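Local coordinates for kelch domain-containing protein (Colletotrichum graminicola M1.001, PDB 5C86) that probably oxidises alcohols as a copper-dependent fungal oxidase of the galactose oxidase and glyoxal oxidase (AA5) family, at residues Q65-H69 with K94-L98. Residues are numbered along the deposited sequence.
Sequences QNTQH and KTSVL
Two pieces of chain from neighbouring sheets face each other with opposite sense, K94 opposite H69 (CA to CA 6.4 Å) and L98 beside Q65, burying 323 Å². Residues 95-98 are extended; 65-66 end a strand with a classic beta bulge facing T47, Q65 taking phi/psi of -89/-19°. N66 then makes an Asx turn, its OD1 accepting from Q68 N at 3.1 Å. K94, just ahead of its strand, is m at chi1 and otherwise stretched out, so K94 NZ donates to Q68 O at 2.7 Å, while K94 CB sits over one face of the H69 ring, a CH-pi contact 3.6 Å from the centroid. T95 turns away, its hydroxyl hydrogen-bonded to S112 O. S96 points back with chi1 m, and its OG is shared: N66 ND2 donates to S96 OG at 3.1 Å, and H69 ND1 (chi1 t) hydrogen-bonds S96 OG at 2.7 Å near the ring plane, with H69 NE2 hydrogen-bonded to G88 O. The pairing is blade-to-blade packing in the beta-propeller of this Kelch-motif family: strand 63-66 is the outermost of one blade, strand 95-98 is the third of the next blade's four, and H69 is on the connection into it. The H69 side chain is about 11 Å from that of Y120, a copper ligand; this model is copper-free. V97 points away and touches I85 and L111 of its own sheet. L98 (chi1 t, chi2 p) points across again, L98 CD1 lying 3.6 Å from NE2 of Q65, whose amide is held by T49 OG1 and the carbonyls of E104 and S106.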
ATOM      1  N   GLN A  65      18.429 -10.088  -7.463  1.00 21.12           N
ATOM      2  CA  GLN A  65      18.710  -9.652  -6.113  1.00 18.80           C
ATOM      3  C   GLN A  65      18.237 -10.686  -5.155  1.00 18.30           C
ATOM      4  O   GLN A  65      18.656 -10.700  -4.013  1.00 20.58           O
ATOM      5  CB  GLN A  65      18.006  -8.296  -5.807  1.00 19.39           C
ATOM      6  CG  GLN A  65      18.617  -7.626  -4.596  1.00 18.99           C
ATOM      7  CD  GLN A  65      17.824  -6.430  -4.135  1.00 19.99           C
ATOM      8  OE1 GLN A  65      16.844  -6.019  -4.805  1.00 21.46           O
ATOM      9  NE2 GLN A  65      18.258  -5.823  -3.023  1.00 20.54           N
ATOM     10  N   ASN A  66      17.325 -11.592  -5.610  1.00 20.03           N
ATOM     11  CA  ASN A  66      16.891 -12.673  -4.817  1.00 20.01           C
ATOM     12  C   ASN A  66      17.181 -13.967  -5.605  1.00 21.52           C
ATOM     13  O   ASN A  66      16.647 -14.152  -6.678  1.00 20.51           O
ATOM     14  CB  ASN A  66      15.365 -12.598  -4.514  1.00 18.88           C
ATOM     15  CG  ASN A  66      14.968 -13.576  -3.467  1.00 19.63           C
ATOM     16  OD1 ASN A  66      15.571 -14.664  -3.337  1.00 21.14           O
ATOM     17  ND2 ASN A  66      14.010 -13.239  -2.630  1.00 18.95           N
ATOM     18  N   THR A  67      18.091 -14.778  -5.047  1.00 23.12           N
ATOM     19  CA  THR A  67      18.577 -15.983  -5.766  1.00 24.75           C
ATOM     20  C   THR A  67      17.839 -17.240  -5.437  1.00 24.20           C
ATOM     21  O   THR A  67      18.170 -18.286  -6.047  1.00 26.41           O
ATOM     22  CB  THR A  67      20.105 -16.236  -5.393  1.00 22.95           C
ATOM     23  OG1 THR A  67      20.249 -16.691  -4.019  1.00 25.58           O
ATOM     24  CG2 THR A  67      20.896 -15.040  -5.767  1.00 24.88           C
ATOM     25  N   GLN A  68      16.913 -17.227  -4.485  1.00 23.36           N
ATOM     26  CA  GLN A  68      16.174 -18.382  -3.991  1.00 23.26           C
ATOM     27  C   GLN A  68      14.625 -18.391  -4.177  1.00 24.91           C
ATOM     28  O   GLN A  68      13.996 -19.416  -4.000  1.00 27.66           O
ATOM     29  CB  GLN A  68      16.419 -18.568  -2.507  1.00 25.88           C
ATOM     30  CG  GLN A  68      17.897 -18.909  -2.190  1.00 32.97           C
ATOM     31  CD  GLN A  68      18.187 -19.251  -0.719  1.00 35.63           C
ATOM     32  OE1 GLN A  68      17.535 -20.098  -0.076  1.00 37.93           O
ATOM     33  NE2 GLN A  68      19.178 -18.560  -0.163  1.00 34.10           N
ATOM     34  N   HIS A  69      14.037 -17.205  -4.413  1.00 22.21           N
ATOM     35  CA  HIS A  69      12.563 -16.981  -4.366  1.00 21.28           C
ATOM     36  C   HIS A  69      12.259 -16.140  -5.566  1.00 18.77           C
ATOM     37  O   HIS A  69      12.897 -15.082  -5.798  1.00 17.13           O
ATOM     38  CB  HIS A  69      12.276 -16.278  -3.029  1.00 18.30           C
ATOM     39  CG  HIS A  69      10.849 -15.991  -2.706  1.00 19.95           C
ATOM     40  ND1 HIS A  69      10.518 -15.488  -1.456  1.00 18.77           N
ATOM     41  CD2 HIS A  69       9.687 -16.123  -3.387  1.00 18.15           C
ATOM     42  CE1 HIS A  69       9.214 -15.294  -1.393  1.00 17.99           C
ATOM     43  NE2 HIS A  69       8.679 -15.727  -2.513  1.00 19.22           N
ATOM     44  N   LYS A  94       7.912 -19.855   0.098  1.00 17.58           N
ATOM     45  CA  LYS A  94       9.113 -19.099   0.569  1.00 17.19           C
ATOM     46  C   LYS A  94       8.757 -17.774   1.258  1.00 18.24           C
ATOM     47  O   LYS A  94       7.736 -17.118   0.962  1.00 17.81           O
ATOM     48  CB  LYS A  94      10.110 -18.868  -0.532  1.00 19.23           C
ATOM     49  CG  LYS A  94      10.588 -20.270  -1.048  1.00 22.83           C
ATOM     50  CD  LYS A  94      11.906 -20.266  -1.682  1.00 27.74           C
ATOM     51  CE  LYS A  94      12.505 -21.681  -1.610  1.00 30.59           C
ATOM     52  NZ  LYS A  94      13.624 -21.676  -2.540  1.00 37.40           N
ATOM     53  N   THR A  95       9.551 -17.437   2.236  1.00 17.98           N
ATOM     54  CA  THR A  95       9.542 -16.076   2.890  1.00 17.17           C
ATOM     55  C   THR A  95      10.943 -15.495   2.674  1.00 18.81           C
ATOM     56  O   THR A  95      11.957 -16.167   2.979  1.00 18.54           O
ATOM     57  CB  THR A  95       9.216 -16.161   4.353  1.00 16.98           C
ATOM     58  OG1 THR A  95       7.958 -16.788   4.573  1.00 19.20           O
ATOM     59  CG2 THR A  95       9.057 -14.756   4.934  1.00 17.18           C
ATOM     60  N   SER A  96      11.062 -14.330   2.072  1.00 15.23           N
ATOM     61  CA  SER A  96      12.270 -13.618   1.942  1.00 15.84           C
ATOM     62  C   SER A  96      12.238 -12.231   2.606  1.00 16.64           C
ATOM     63  O   SER A  96      11.136 -11.668   2.740  1.00 16.54           O
ATOM     64  CB  SER A  96      12.602 -13.392   0.575  1.00 16.24           C
ATOM     65  OG  SER A  96      12.723 -14.607  -0.193  1.00 18.76           O
ATOM     66  N   VAL A  97      13.411 -11.680   2.915  1.00 17.00           N
ATOM     67  CA  VAL A  97      13.512 -10.401   3.618  1.00 15.85           C
ATOM     68  C   VAL A  97      14.583  -9.557   2.973  1.00 17.96           C
ATOM     69  O   VAL A  97      15.665 -10.049   2.611  1.00 18.18           O
ATOM     70  CB  VAL A  97      13.549 -10.555   5.131  1.00 17.35           C
ATOM     71  CG1 VAL A  97      14.820 -11.234   5.634  1.00 18.13           C
ATOM     72  CG2 VAL A  97      13.409  -9.181   5.795  1.00 16.77           C
ATOM     73  N   LEU A  98      14.312  -8.264   2.732  1.00 14.64           N
ATOM     74  CA  LEU A  98      15.291  -7.313   2.415  1.00 16.69           C
ATOM     75  C   LEU A  98      15.371  -6.318   3.553  1.00 17.35           C
ATOM     76  O   LEU A  98      14.377  -5.544   3.802  1.00 18.02           O
ATOM     77  CB  LEU A  98      15.078  -6.607   1.084  1.00 17.56           C
ATOM     78  CG  LEU A  98      16.057  -5.517   0.718  1.00 19.04           C
ATOM     79  CD1 LEU A  98      17.465  -6.074   0.515  1.00 20.97           C
ATOM     80  CD2 LEU A  98      15.688  -4.794  -0.547  1.00 20.10           C
TER